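Local coordinates for protein beta-1,3-glucosyltransferase (Paecilomyces sp. J18, PDB 5JVV) that is a carbohydrate-active enzyme whose strands form two facing beta sheets, consistent with a jelly-roll fold, at residues R36-A39 against E40-L44; A187-T191 against D192-K196; S213-V216 against S217-G220; K280-E283 against F284-A287. All coordinates share one frame; numbering follows the deposited sequence. Where two conformers were deposited one is given.

Contact 1 of 4, residues R36-A39 against E40-L44; sequences REVA and EGEGL
A Schellman motif closes the C-terminal end of helix 36-41, joining Ala39 to Leu44, and one turn earlier Arg36 and Glu40 form a salt bridge along the same helix. Ala39 O accepts the amide of Leu44, with Leu44 N 2.7 Å from Ala39 O; the inner bond of the motif, Gly43 N to Glu40 O at 3.3 Å, is weak. Gly43 is the C-prime residue, and its positive phi turns the chain out of the helix. The turn brings Leu44 CB to 4.0 Å from Ala39 CB, on a flank where Ala39 also touches Val45 of strand 45-47 and Val73 of strand 70-77.

The salt bridge depends on an extended Arg36, whose CG stands opposite the backbone N (chi1 176°) and carries the guanidinium straight out from the helix, where Glu40, one turn on, reaches back to it. Arg36 NE lies 2.8 Å from Glu40 OE2, and the N-H...O angle is 178°, so the bond is almost straight. The acceptor sits in the guanidinium plane, yet the two flat groups are 88° apart, so NE meets OE2 from above the carboxylate plane. Asp16 takes Arg36 NH2, and two carboxylates would probably help to stabilise the positive charge. Further on, Glu42 lies alongside Val38 and reaches Lys71 through OE2. One water donates to Val38 O at 3.1 Å and, weakly, to Glu42 OE1.

Contact 2 of 4, residues A187-T191 against D192-K196; sequences AMQWT and DEFIK
A tight antiparallel beta hairpin turns at Thr191 to Phe194, where strand 184-190 gives way to strand 195-201. Gln189 and Lys196 form a hydrogen-bonded pair: Gln189 N lies 2.9 Å from Lys196 O, and Lys196 N lies 2.9 Å from Gln189 O. Nearer the bend, Trp190 faces Ile195 in a non-hydrogen-bonded pair, and Thr191 N donates almost straight to Phe194 O at 2.9 Å.

The bend is also held from inside by a hydroxyl. With chi1 at 71°, Thr191 OG1 sits between its own N and carbonyl carbon, where it accepts Phe194 N at 3.2 Å and, weakly, Glu193 N. The same oxygen lies over the centre of the Phe194 ring, 3.5 Å above the plane, and Lys196 CE covers the opposite face, so the ring is sandwiched. Gln189 comes to the ring edge, its OE1 3.5 Å from Phe194 CE1, with amide and ring planes 73° apart. A water donates to that OE1 and accepts from Lys196 NZ, while Gln189 NE2 is taken by Tyr3.

On the other side of the sheet, Met188 SD packs 3.8 Å from Ile195 CG2, and Ile195 CD1 lies over a face of the Trp190 indole. That indole bonds through NE1 to Gly233 O and stacks with His83. Strand 84-90 pairs antiparallel with strand 184-190 on the edge away from 195-201, strand 224-226 pairs with strand 195-201, and Ile117 of strand 116-121 covers Met188 and Ile195 from the second sheet.

Contact 3 of 4, residues S213-V216 against S217-G220; sequences SPDV and SEFG
One face of the Phe219 ring is covered by the backbone of Val216: Val216 CA stands 3.8 Å from the ring centroid, only 10° off the normal, in a CH-pi contact. Trp198 and Phe200 meet the same ring edge-to-face, while Pro214 CB comes within 4.0 Å of Phe219 CZ at an oblique angle. Phe219 CG points away from its own carbonyl carbon (chi1 -71°), which lays the ring back over Val216.

The backbone beneath forms two overlapping beta turns, Asp215 to Glu218 and Val216 to Phe219, in the loop between helix 207-210 and strand 224-226. Glu218 N bonds Asp215 O at 3.0 Å, and Phe219 N bonds Val216 O, also at 3.0 Å; each donor stands above the carbonyl plane. Asp215 adds an Asx turn at the start: its OD2 accepts Ser217 N at 3.1 Å, the amide meeting the carboxylate from above its plane. A water donates to that OD2 and also bonds Ser217 OG. Ser208 OG of helix 207-210 hydrogen-bonds to Glu218 OE1 and to Asp215 N. A second water donates to Val216 O, 2.6 Å away, and to Gly220 O, which is also met by Trp198 NE1.

Contact 4 of 4, residues K280-E283 against F284-A287; sequences KPEE and FKEA
Phe284 meets the carbonyls of Lys280 and Pro281 at its ring edge and through its amide. Phe284 CD2 lies 3.2 Å from Lys280 O, close to the ring plane, so carbon-bound hydrogens of the ring edge face the oxygen. Pro281 O also lies at that edge, in plane, and accepts Phe284 N at 3.0 Å with an N-H...O angle of 157°. One oxygen thus faces both the amide and the ring of a single residue. The ring takes up this place because CG stands opposite its own carbonyl carbon and beside the backbone N (chi1 -63°).

Next to it, Glu282 O accepts Lys285 N in a weak bond of 3.4 Å. In one of the two conformers of Lys285, and so doubtfully, the two side chains run side by side, with Glu282 OE1 against the aliphatic part of the lysine and the charged ends not in contact.

The backbone around them sets these positions. Glu283 N bonds Lys280 O at 3.0 Å, and Ala287 N bonds Phe284 O at 3.0 Å. A water donates to Glu283 O at 2.7 Å and accepts from Glu286 N. Farther out, the buried Phe284 ring rests on Phe276 and Val277 of helix 269-279, meets Phe247 edge-to-face, and touches Val57 and Ile97. A 3-10 turn leading straight into a type I beta turn, from Phe284 to Ala287, is the motif by which the chain passes from helix 269-279 to strand 289-297.

How the contacts relate
All four contacts are local, each within one continuous stretch, met in series along the chain; none nests in or crosses another. Contact 1 ends helix 36-41 and leads into strand 45-47. Much later, contact 2 closes the hairpin between strands 184-190 and 195-201, and contact 3 folds the loop running on to strand 224-226. These two touch, Gln189 OE1 lying 3.5 Å from Val216 CG1, so the loop packs against the hairpin it follows. Contact 4 then carries the chain from helix 269-279 into strand 289-297. Its centre is about 17 Å from that of contact 1 but about 35 Å from that of contact 2, across the chain's centre. All five strands named belong to one antiparallel sheet.

Contact 1 of 4, residues R36-A39 against E40-L44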
ATOM      1  N   ARG A  36      13.618   9.630   9.660  1.00 10.44           N
ATOM      2  CA  ARG A  36      13.801   8.408  10.439  1.00 11.43           C
ATOM      3  C   ARG A  36      14.189   8.662  11.897  1.00 12.28           C
ATOM      4  O   ARG A  36      13.622   8.043  12.798  1.00 13.96           O
ATOM      5  CB  ARG A  36      14.806   7.472   9.763  1.00 13.38           C
ATOM      6  CG  ARG A  36      15.114   6.216  10.572  1.00 13.73           C
ATOM      7  CD  ARG A  36      15.920   5.234   9.751  1.00 16.48           C
ATOM      8  NE  ARG A  36      16.405   4.122  10.563  1.00 15.17           N
ATOM      9  CZ  ARG A  36      17.231   3.183  10.115  1.00 19.14           C
ATOM     10  NH1 ARG A  36      17.633   2.210  10.926  1.00 19.10           N
ATOM     11  NH2 ARG A  36      17.667   3.229   8.864  1.00 18.58           N
ATOM     12  N   GLU A  37      15.136   9.565  12.147  1.00 11.85           N
ATOM     13  CA  GLU A  37      15.546   9.814  13.533  1.00 12.69           C
ATOM     14  C   GLU A  37      14.412  10.413  14.373  1.00  9.39           C
ATOM     15  O   GLU A  37      14.292  10.103  15.564  1.00 13.82           O
ATOM     16  CB  GLU A  37      16.828  10.658  13.612  1.00 15.83           C
ATOM     17  CG  GLU A  37      16.671  12.101  13.186  1.00 18.43           C
ATOM     18  CD  GLU A  37      16.786  12.321  11.683  1.00 23.18           C
ATOM     19  OE1 GLU A  37      17.056  11.350  10.927  1.00 20.50           O
ATOM     20  OE2 GLU A  37      16.595  13.486  11.259  1.00 19.31           O
ATOM     21  N   VAL A  38      13.569  11.241  13.761  1.00 10.64           N
ATOM     22  CA  VAL A  38      12.422  11.778  14.473  1.00 11.56           C
ATOM     23  C   VAL A  38      11.435  10.659  14.767  1.00 10.61           C
ATOM     24  O   VAL A  38      10.927  10.547  15.882  1.00 13.26           O
ATOM     25  CB  VAL A  38      11.726  12.904  13.693  1.00 12.01           C
ATOM     26  CG1 VAL A  38      10.373  13.203  14.297  1.00 13.31           C
ATOM     27  CG2 VAL A  38      12.581  14.159  13.702  1.00 15.85           C
ATOM     28  N   ALA A  39      11.201   9.807  13.774  1.00 10.45           N
ATOM     29  CA  ALA A  39      10.236   8.720  13.908  1.00  9.03           C
ATOM     30  C   ALA A  39      10.668   7.736  14.985  1.00 11.94           C
ATOM     31  O   ALA A  39       9.845   7.274  15.788  1.00 13.70           O
ATOM     32  CB  ALA A  39      10.072   8.006  12.586  1.00 10.49           C
ATOM     33  N   GLU A  40      11.958   7.418  15.011  1.00 12.28           N
ATOM     34  CA  GLU A  40      12.472   6.499  16.015  1.00 10.65           C
ATOM     35  C   GLU A  40      12.364   7.098  17.410  1.00 14.63           C
ATOM     36  O   GLU A  40      12.049   6.400  18.372  1.00 15.22           O
ATOM     37  CB  GLU A  40      13.906   6.081  15.687  1.00 10.05           C
ATOM     38  CG  GLU A  40      13.967   5.107  14.498  1.00 13.69           C
ATOM     39  CD  GLU A  40      15.373   4.872  13.988  1.00 19.43           C
ATOM     40  OE1 GLU A  40      16.279   5.652  14.352  1.00 26.30           O
ATOM     41  OE2 GLU A  40      15.566   3.913  13.205  1.00 18.90           O
ATOM     42  N   GLY A  41      12.609   8.399  17.519  1.00 16.06           N
ATOM     43  CA  GLY A  41      12.549   9.064  18.811  1.00 12.78           C
ATOM     44  C   GLY A  41      11.150   9.141  19.393  1.00 13.26           C
ATOM     45  O   GLY A  41      10.971   9.151  20.614  1.00 22.32           O
ATOM     46  N   GLU A  42      10.151   9.176  18.519  1.00 12.43           N
ATOM     47  CA  GLU A  42       8.769   9.353  18.948  1.00 15.74           C
ATOM     48  C   GLU A  42       8.011   8.028  18.881  1.00 17.69           C
ATOM     49  O   GLU A  42       6.785   7.978  19.067  1.00 17.99           O
ATOM     50  CB  GLU A  42       8.089  10.450  18.120  1.00 21.30           C
ATOM     51  CG  GLU A  42       8.802  11.787  18.287  1.00 20.38           C
ATOM     52  CD  GLU A  42       8.142  12.942  17.577  1.00 29.45           C
ATOM     53  OE1 GLU A  42       8.769  14.020  17.535  1.00 30.69           O
ATOM     54  OE2 GLU A  42       7.009  12.785  17.080  1.00 31.98           O
ATOM     55  N   GLY A  43       8.760   6.960  18.618  1.00 13.58           N
ATOM     56  CA  GLY A  43       8.217   5.611  18.640  1.00 13.93           C
ATOM     57  C   GLY A  43       7.410   5.222  17.408  1.00 14.29           C
ATOM     58  O   GLY A  43       6.739   4.183  17.409  1.00 14.29           O
ATOM     59  N   LEU A  44       7.466   6.032  16.354  1.00 10.33           N
ATOM     60  CA  LEU A  44       6.743   5.709  15.120  1.00 10.29           C
ATOM     61  C   LEU A  44       7.418   4.611  14.311  1.00  9.60           C
ATOM     62  O   LEU A  44       6.788   3.949  13.478  1.00 12.14           O
ATOM     63  CB  LEU A  44       6.576   6.947  14.232  1.00 10.97           C
ATOM     64  CG  LEU A  44       5.369   7.865  14.473  1.00 19.05           C
ATOM     65  CD1 LEU A  44       5.261   8.312  15.909  1.00 18.54           C
ATOM     66  CD2 LEU A  44       5.423   9.067  13.533  1.00 17.50           C
TER
HETATM   67  O   HOH W   1      11.872  12.620  17.984  1.00 37.68           O

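Contact 2 of 4, residues A187-T191 against D192-K196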
ATOM      1  N   ALA A 187       2.303 -10.679  -3.031  1.00 10.19           N
ATOM      2  CA  ALA A 187       3.301 -11.005  -4.037  1.00  9.45           C
ATOM      3  C   ALA A 187       2.968 -10.323  -5.352  1.00 10.70           C
ATOM      4  O   ALA A 187       1.804 -10.261  -5.751  1.00 12.26           O
ATOM      5  CB  ALA A 187       3.384 -12.513  -4.243  1.00 11.94           C
ATOM      6  N   MET A 188       3.998  -9.822  -6.028  1.00 12.23           N
ATOM      7  CA  MET A 188       3.835  -9.269  -7.368  1.00 10.17           C
ATOM      8  C   MET A 188       4.776  -9.962  -8.337  1.00 12.07           C
ATOM      9  O   MET A 188       5.971 -10.080  -8.061  1.00 13.12           O
ATOM     10  CB  MET A 188       4.141  -7.771  -7.375  1.00 10.47           C
ATOM     11  CG  MET A 188       4.135  -7.202  -8.791  1.00 10.64           C
ATOM     12  SD  MET A 188       4.288  -5.407  -8.897  1.00 14.07           S
ATOM     13  CE  MET A 188       5.866  -5.139  -8.100  1.00 13.33           C
ATOM     14  N   GLN A 189       4.236 -10.419  -9.467  1.00 10.17           N
ATOM     15  CA  GLN A 189       5.060 -10.832 -10.598  1.00 10.98           C
ATOM     16  C   GLN A 189       4.899  -9.801 -11.708  1.00 13.12           C
ATOM     17  O   GLN A 189       3.778  -9.495 -12.116  1.00 12.33           O
ATOM     18  CB  GLN A 189       4.643 -12.197 -11.125  1.00  9.10           C
ATOM     19  CG  GLN A 189       5.545 -12.702 -12.248  1.00 12.58           C
ATOM     20  CD  GLN A 189       5.036 -13.977 -12.890  1.00 16.25           C
ATOM     21  OE1 GLN A 189       3.857 -14.311 -12.783  1.00 14.09           O
ATOM     22  NE2 GLN A 189       5.927 -14.694 -13.565  1.00 18.87           N
ATOM     23  N   TRP A 190       6.020  -9.273 -12.191  1.00 10.99           N
ATOM     24  CA  TRP A 190       6.010  -8.214 -13.207  1.00 10.73           C
ATOM     25  C   TRP A 190       6.810  -8.682 -14.425  1.00 12.87           C
ATOM     26  O   TRP A 190       8.013  -8.932 -14.321  1.00 14.63           O
ATOM     27  CB  TRP A 190       6.610  -6.949 -12.576  1.00 11.98           C
ATOM     28  CG  TRP A 190       6.941  -5.771 -13.472  1.00 10.76           C
ATOM     29  CD1 TRP A 190       6.611  -5.588 -14.788  1.00 12.11           C
ATOM     30  CD2 TRP A 190       7.673  -4.603 -13.076  1.00 12.53           C
ATOM     31  NE1 TRP A 190       7.099  -4.374 -15.229  1.00 15.23           N
ATOM     32  CE2 TRP A 190       7.760  -3.758 -14.198  1.00 14.01           C
ATOM     33  CE3 TRP A 190       8.266  -4.196 -11.879  1.00 12.24           C
ATOM     34  CZ2 TRP A 190       8.420  -2.532 -14.158  1.00 14.40           C
ATOM     35  CZ3 TRP A 190       8.916  -2.976 -11.833  1.00 12.63           C
ATOM     36  CH2 TRP A 190       8.992  -2.158 -12.968  1.00 15.06           C
ATOM     37  N   THR A 191       6.130  -8.830 -15.564  1.00 11.87           N
ATOM     38  CA  THR A 191       6.779  -9.204 -16.827  1.00 11.71           C
ATOM     39  C   THR A 191       6.415  -8.157 -17.865  1.00 12.27           C
ATOM     40  O   THR A 191       5.678  -7.234 -17.550  1.00 12.24           O
ATOM     41  CB  THR A 191       6.315 -10.583 -17.336  1.00 13.57           C
ATOM     42  OG1 THR A 191       4.956 -10.498 -17.789  1.00 17.30           O
ATOM     43  CG2 THR A 191       6.426 -11.630 -16.248  1.00 14.13           C
ATOM     44  N   ASP A 192       6.914  -8.287 -19.092  1.00 12.45           N
ATOM     45  CA  ASP A 192       6.568  -7.316 -20.126  1.00 11.24           C
ATOM     46  C   ASP A 192       5.058  -7.281 -20.320  1.00 12.49           C
ATOM     47  O   ASP A 192       4.466  -6.215 -20.506  1.00 12.01           O
ATOM     48  CB  ASP A 192       7.213  -7.689 -21.466  1.00 13.09           C
ATOM     49  CG  ASP A 192       8.649  -7.207 -21.597  1.00 22.70           C
ATOM     50  OD1 ASP A 192       9.089  -6.367 -20.788  1.00 22.38           O
ATOM     51  OD2 ASP A 192       9.337  -7.666 -22.538  1.00 24.04           O
ATOM     52  N   GLU A 193       4.436  -8.452 -20.270  1.00 13.52           N
ATOM     53  CA  GLU A 193       3.037  -8.583 -20.657  1.00 14.49           C
ATOM     54  C   GLU A 193       2.052  -8.268 -19.542  1.00 14.16           C
ATOM     55  O   GLU A 193       0.930  -7.828 -19.810  1.00 14.84           O
ATOM     56  CB  GLU A 193       2.783  -9.991 -21.187  1.00 15.75           C
ATOM     57  CG  GLU A 193       3.482 -10.256 -22.507  1.00 16.40           C
ATOM     58  CD  GLU A 193       3.685 -11.734 -22.787  1.00 27.24           C
ATOM     59  OE1 GLU A 193       3.244 -12.573 -21.971  1.00 28.74           O
ATOM     60  OE2 GLU A 193       4.295 -12.055 -23.828  1.00 39.89           O
ATOM     61  N   PHE A 194       2.449  -8.504 -18.295  1.00 13.86           N
ATOM     62  CA  PHE A 194       1.493  -8.376 -17.206  1.00 12.92           C
ATOM     63  C   PHE A 194       2.109  -8.043 -15.856  1.00 13.16           C
ATOM     64  O   PHE A 194       3.307  -8.225 -15.632  1.00 12.76           O
ATOM     65  CB  PHE A 194       0.633  -9.648 -17.089  1.00 12.65           C
ATOM     66  CG  PHE A 194       1.420 -10.920 -16.853  1.00 16.88           C
ATOM     67  CD1 PHE A 194       1.996 -11.188 -15.612  1.00 13.31           C
ATOM     68  CD2 PHE A 194       1.536 -11.866 -17.857  1.00 18.59           C
ATOM     69  CE1 PHE A 194       2.702 -12.361 -15.397  1.00 18.86           C
ATOM     70  CE2 PHE A 194       2.235 -13.049 -17.646  1.00 18.35           C
ATOM     71  CZ  PHE A 194       2.822 -13.289 -16.414  1.00 18.38           C
ATOM     72  N   ILE A 195       1.267  -7.532 -14.968  1.00 10.19           N
ATOM     73  CA  ILE A 195       1.576  -7.483 -13.550  1.00  9.77           C
ATOM     74  C   ILE A 195       0.505  -8.299 -12.849  1.00 10.12           C
ATOM     75  O   ILE A 195      -0.691  -8.029 -12.993  1.00 11.85           O
ATOM     76  CB  ILE A 195       1.600  -6.033 -13.026  1.00 11.67           C
ATOM     77  CG1 ILE A 195       2.875  -5.346 -13.517  1.00 16.12           C
ATOM     78  CG2 ILE A 195       1.556  -6.010 -11.503  1.00 12.32           C
ATOM     79  CD1 ILE A 195       2.767  -3.852 -13.577  1.00 20.39           C
ATOM     80  N   LYS A 196       0.928  -9.326 -12.119  1.00  9.04           N
ATOM     81  CA  LYS A 196      -0.006 -10.156 -11.365  1.00  8.67           C
ATOM     82  C   LYS A 196       0.229  -9.963  -9.882  1.00 11.07           C
ATOM     83  O   LYS A 196       1.379  -9.921  -9.435  1.00 12.02           O
ATOM     84  CB  LYS A 196       0.165 -11.627 -11.732  1.00 10.52           C
ATOM     85  CG  LYS A 196      -0.329 -11.961 -13.128  1.00  9.10           C
ATOM     86  CD  LYS A 196       0.001 -13.408 -13.488  1.00 10.30           C
ATOM     87  CE  LYS A 196      -0.486 -13.762 -14.882  1.00 12.62           C
ATOM     88  NZ  LYS A 196      -0.182 -15.198 -15.222  1.00 16.40           N
TER
HETATM   89  O   HOH W   2       2.303 -16.076 -14.234  1.00 18.12           O
HETATM   90  O   HOH W   3       4.802 -12.709 -19.529  1.00 22.49           O

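Contact 3 of 4, residues S213-V216 against S217-G220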
ATOM      1  N   SER A 213      12.546 -19.902  -2.761  1.00 17.35           N
ATOM      2  CA  SER A 213      12.753 -20.422  -4.103  1.00 18.51           C
ATOM      3  C   SER A 213      11.397 -20.459  -4.796  1.00 20.00           C
ATOM      4  O   SER A 213      10.866 -21.531  -5.077  1.00 19.87           O
ATOM      5  CB  SER A 213      13.359 -21.822  -4.042  1.00 28.94           C
ATOM      6  OG  SER A 213      12.510 -22.715  -3.341  1.00 35.85           O
ATOM      7  N   PRO A 214      10.828 -19.272  -5.071  1.00 19.49           N
ATOM      8  CA  PRO A 214       9.435 -19.151  -5.520  1.00 19.60           C
ATOM      9  C   PRO A 214       9.145 -19.851  -6.838  1.00 20.86           C
ATOM     10  O   PRO A 214       9.861 -19.665  -7.825  1.00 22.59           O
ATOM     11  CB  PRO A 214       9.248 -17.636  -5.694  1.00 18.98           C
ATOM     12  CG  PRO A 214      10.362 -17.003  -4.932  1.00 28.22           C
ATOM     13  CD  PRO A 214      11.504 -17.964  -5.023  1.00 29.90           C
ATOM     14  N   ASP A 215       8.085 -20.650  -6.835  1.00 17.61           N
ATOM     15  CA  ASP A 215       7.569 -21.290  -8.040  1.00 18.78           C
ATOM     16  C   ASP A 215       6.203 -20.669  -8.284  1.00 17.34           C
ATOM     17  O   ASP A 215       5.246 -20.975  -7.565  1.00 16.67           O
ATOM     18  CB  ASP A 215       7.437 -22.796  -7.804  1.00 19.52           C
ATOM     19  CG  ASP A 215       6.644 -23.507  -8.898  1.00 32.26           C
ATOM     20  OD1 ASP A 215       6.128 -24.614  -8.619  1.00 39.90           O
ATOM     21  OD2 ASP A 215       6.539 -22.976 -10.027  1.00 25.97           O
ATOM     22  N   VAL A 216       6.120 -19.775  -9.270  1.00 16.34           N
ATOM     23  CA  VAL A 216       4.882 -19.042  -9.548  1.00 16.34           C
ATOM     24  C   VAL A 216       3.699 -19.981  -9.870  1.00 16.22           C
ATOM     25  O   VAL A 216       2.539 -19.652  -9.598  1.00 16.89           O
ATOM     26  CB  VAL A 216       5.104 -17.966 -10.650  1.00 20.16           C
ATOM     27  CG1 VAL A 216       3.797 -17.315 -11.063  1.00 23.25           C
ATOM     28  CG2 VAL A 216       6.078 -16.904 -10.159  1.00 18.68           C
ATOM     29  N   SER A 217       3.999 -21.169 -10.392  1.00 17.20           N
ATOM     30  CA  SER A 217       2.960 -22.151 -10.679  1.00 23.61           C
ATOM     31  C   SER A 217       2.174 -22.545  -9.431  1.00 22.19           C
ATOM     32  O   SER A 217       0.970 -22.794  -9.500  1.00 26.69           O
ATOM     33  CB  SER A 217       3.553 -23.391 -11.342  1.00 30.74           C
ATOM     34  OG  SER A 217       4.261 -23.038 -12.511  1.00 40.76           O
ATOM     35  N   GLU A 218       2.831 -22.582  -8.275  1.00 16.64           N
ATOM     36  CA  GLU A 218       2.078 -22.946  -7.086  1.00 15.43           C
ATOM     37  C   GLU A 218       1.345 -21.787  -6.433  1.00 12.44           C
ATOM     38  O   GLU A 218       0.658 -21.989  -5.433  1.00 18.32           O
ATOM     39  CB  GLU A 218       2.921 -23.716  -6.069  1.00 24.01           C
ATOM     40  CG  GLU A 218       3.992 -22.940  -5.393  1.00 27.60           C
ATOM     41  CD  GLU A 218       4.328 -23.537  -4.040  1.00 32.28           C
ATOM     42  OE1 GLU A 218       5.036 -22.871  -3.274  1.00 27.85           O
ATOM     43  OE2 GLU A 218       3.879 -24.668  -3.741  1.00 41.51           O
ATOM     44  N   PHE A 219       1.451 -20.590  -7.012  1.00 13.81           N
ATOM     45  CA  PHE A 219       0.772 -19.423  -6.448  1.00 16.96           C
ATOM     46  C   PHE A 219      -0.730 -19.507  -6.708  1.00 15.59           C
ATOM     47  O   PHE A 219      -1.529 -18.857  -6.031  1.00 18.45           O
ATOM     48  CB  PHE A 219       1.306 -18.121  -7.049  1.00 17.52           C
ATOM     49  CG  PHE A 219       2.703 -17.744  -6.606  1.00 14.60           C
ATOM     50  CD1 PHE A 219       3.521 -18.644  -5.922  1.00 15.66           C
ATOM     51  CD2 PHE A 219       3.188 -16.466  -6.882  1.00 15.52           C
ATOM     52  CE1 PHE A 219       4.802 -18.270  -5.533  1.00 19.19           C
ATOM     53  CE2 PHE A 219       4.457 -16.085  -6.497  1.00 17.58           C
ATOM     54  CZ  PHE A 219       5.266 -16.988  -5.823  1.00 18.25           C
ATOM     55  N   GLY A 220      -1.116 -20.290  -7.709  1.00 16.54           N
ATOM     56  CA  GLY A 220      -2.514 -20.386  -8.083  1.00 17.21           C
ATOM     57  C   GLY A 220      -2.982 -19.138  -8.807  1.00 18.70           C
ATOM     58  O   GLY A 220      -2.173 -18.372  -9.342  1.00 13.99           O
TER
HETATM   59  O   HOH W   4       6.568 -21.731 -12.988  1.00 52.57           O
HETATM   60  O   HOH W   5       0.314 -19.158 -10.923  1.00 25.65           O

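Contact 4 of 4, residues K280-E283 against F284-A287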
ATOM      1  N   LYS A 280      -8.973  12.703  17.586  1.00  9.08           N
ATOM      2  CA  LYS A 280      -9.096  11.342  18.116  1.00  8.60           C
ATOM      3  C   LYS A 280      -7.809  10.522  17.979  1.00 10.90           C
ATOM      4  O   LYS A 280      -7.793   9.470  17.333  1.00 11.12           O
ATOM      5  CB  LYS A 280     -10.266  10.615  17.447  1.00  8.82           C
ATOM      6  CG  LYS A 280     -11.608  11.304  17.641  1.00 12.65           C
ATOM      7  CD  LYS A 280     -12.685  10.572  16.862  1.00 16.45           C
ATOM      8  CE  LYS A 280     -14.018  11.297  16.915  1.00 25.88           C
ATOM      9  NZ  LYS A 280     -14.536  11.352  18.307  1.00 31.24           N
ATOM     10  N   PRO A 281      -6.722  10.979  18.623  1.00 10.46           N
ATOM     11  CA  PRO A 281      -5.442  10.275  18.456  1.00 10.17           C
ATOM     12  C   PRO A 281      -5.491   8.788  18.824  1.00 10.68           C
ATOM     13  O   PRO A 281      -4.864   7.982  18.133  1.00 13.02           O
ATOM     14  CB  PRO A 281      -4.507  11.025  19.414  1.00 10.85           C
ATOM     15  CG  PRO A 281      -5.427  11.701  20.409  1.00 10.07           C
ATOM     16  CD  PRO A 281      -6.610  12.101  19.575  1.00 10.35           C
ATOM     17  N   GLU A 282      -6.238   8.425  19.864  1.00 11.82           N
ATOM     18  CA  GLU A 282      -6.291   7.025  20.308  1.00 15.58           C
ATOM     19  C   GLU A 282      -6.877   6.075  19.257  1.00 15.42           C
ATOM     20  O   GLU A 282      -6.589   4.877  19.262  1.00 16.24           O
ATOM     21  CB  GLU A 282      -7.061   6.909  21.629  1.00 18.29           C
ATOM     22  CG  GLU A 282      -7.022   5.529  22.273  1.00 32.15           C
ATOM     23  CD  GLU A 282      -5.613   5.069  22.599  1.00 41.37           C
ATOM     24  OE1 GLU A 282      -5.291   3.898  22.295  1.00 39.72           O
ATOM     25  OE2 GLU A 282      -4.834   5.873  23.163  1.00 37.95           O
ATOM     26  N   GLU A 283      -7.684   6.607  18.343  1.00 12.89           N
ATOM     27  CA  GLU A 283      -8.268   5.794  17.279  1.00 10.40           C
ATOM     28  C   GLU A 283      -7.222   5.311  16.289  1.00 11.57           C
ATOM     29  O   GLU A 283      -7.500   4.456  15.442  1.00 14.65           O
ATOM     30  CB  GLU A 283      -9.357   6.577  16.540  1.00 18.05           C
ATOM     31  CG  GLU A 283     -10.597   6.825  17.368  1.00 28.78           C
ATOM     32  CD  GLU A 283     -11.796   6.038  16.870  1.00 33.06           C
ATOM     33  OE1 GLU A 283     -12.930   6.383  17.263  1.00 31.29           O
ATOM     34  OE2 GLU A 283     -11.605   5.079  16.085  1.00 23.62           O
ATOM     35  N   PHE A 284      -6.003   5.832  16.406  1.00  8.97           N
ATOM     36  CA  PHE A 284      -4.954   5.503  15.432  1.00  7.74           C
ATOM     37  C   PHE A 284      -3.888   4.566  15.960  1.00  8.29           C
ATOM     38  O   PHE A 284      -2.848   4.354  15.320  1.00 10.16           O
ATOM     39  CB  PHE A 284      -4.370   6.798  14.854  1.00  7.65           C
ATOM     40  CG  PHE A 284      -5.395   7.587  14.109  1.00  7.88           C
ATOM     41  CD1 PHE A 284      -5.713   7.246  12.805  1.00  9.49           C
ATOM     42  CD2 PHE A 284      -6.123   8.580  14.747  1.00  7.94           C
ATOM     43  CE1 PHE A 284      -6.702   7.931  12.106  1.00  9.31           C
ATOM     44  CE2 PHE A 284      -7.111   9.265  14.072  1.00 10.52           C
ATOM     45  CZ  PHE A 284      -7.407   8.938  12.746  1.00 11.58           C
ATOM     46  N   LYS A 285      -4.150   3.967  17.111  1.00  9.64           N
ATOM     47  CA  LYS A 285      -3.224   2.988  17.661  0.55 10.64           C
ATOM     48  C   LYS A 285      -3.036   1.826  16.691  1.00  9.87           C
ATOM     49  O   LYS A 285      -1.950   1.251  16.606  1.00 12.34           O
ATOM     50  CB  LYS A 285      -3.714   2.489  19.019  0.55 15.46           C
ATOM     51  CG  LYS A 285      -2.662   1.730  19.793  0.55 21.95           C
ATOM     52  CD  LYS A 285      -3.034   1.601  21.261  0.55 25.83           C
ATOM     53  CE  LYS A 285      -2.110   0.618  21.947  0.55 28.44           C
ATOM     54  NZ  LYS A 285      -2.047  -0.661  21.186  0.55 26.54           N
ATOM     55  N   GLU A 286      -4.088   1.494  15.939  1.00  8.96           N
ATOM     56  CA  GLU A 286      -4.011   0.376  14.998  1.00 11.33           C
ATOM     57  C   GLU A 286      -3.605   0.803  13.593  1.00 10.56           C
ATOM     58  O   GLU A 286      -3.586  -0.019  12.686  1.00 10.64           O
ATOM     59  CB  GLU A 286      -5.350  -0.379  14.925  1.00 15.09           C
ATOM     60  CG  GLU A 286      -5.642  -1.254  16.130  1.00 16.17           C
ATOM     61  CD  GLU A 286      -4.710  -2.445  16.205  1.00 20.26           C
ATOM     62  OE1 GLU A 286      -4.711  -3.251  15.249  1.00 20.74           O
ATOM     63  OE2 GLU A 286      -3.977  -2.563  17.209  1.00 22.36           O
ATOM     64  N   ALA A 287      -3.278   2.080  13.411  1.00  8.53           N
ATOM     65  CA  ALA A 287      -2.855   2.562  12.102  1.00  9.25           C
ATOM     66  C   ALA A 287      -1.353   2.384  11.939  1.00 10.95           C
ATOM     67  O   ALA A 287      -0.613   3.360  11.835  1.00 11.08           O
ATOM     68  CB  ALA A 287      -3.260   4.034  11.916  1.00  9.29           C
TER
HETATM   69  O   HOH W   6      -6.891   2.045  16.478  1.00 21.77           O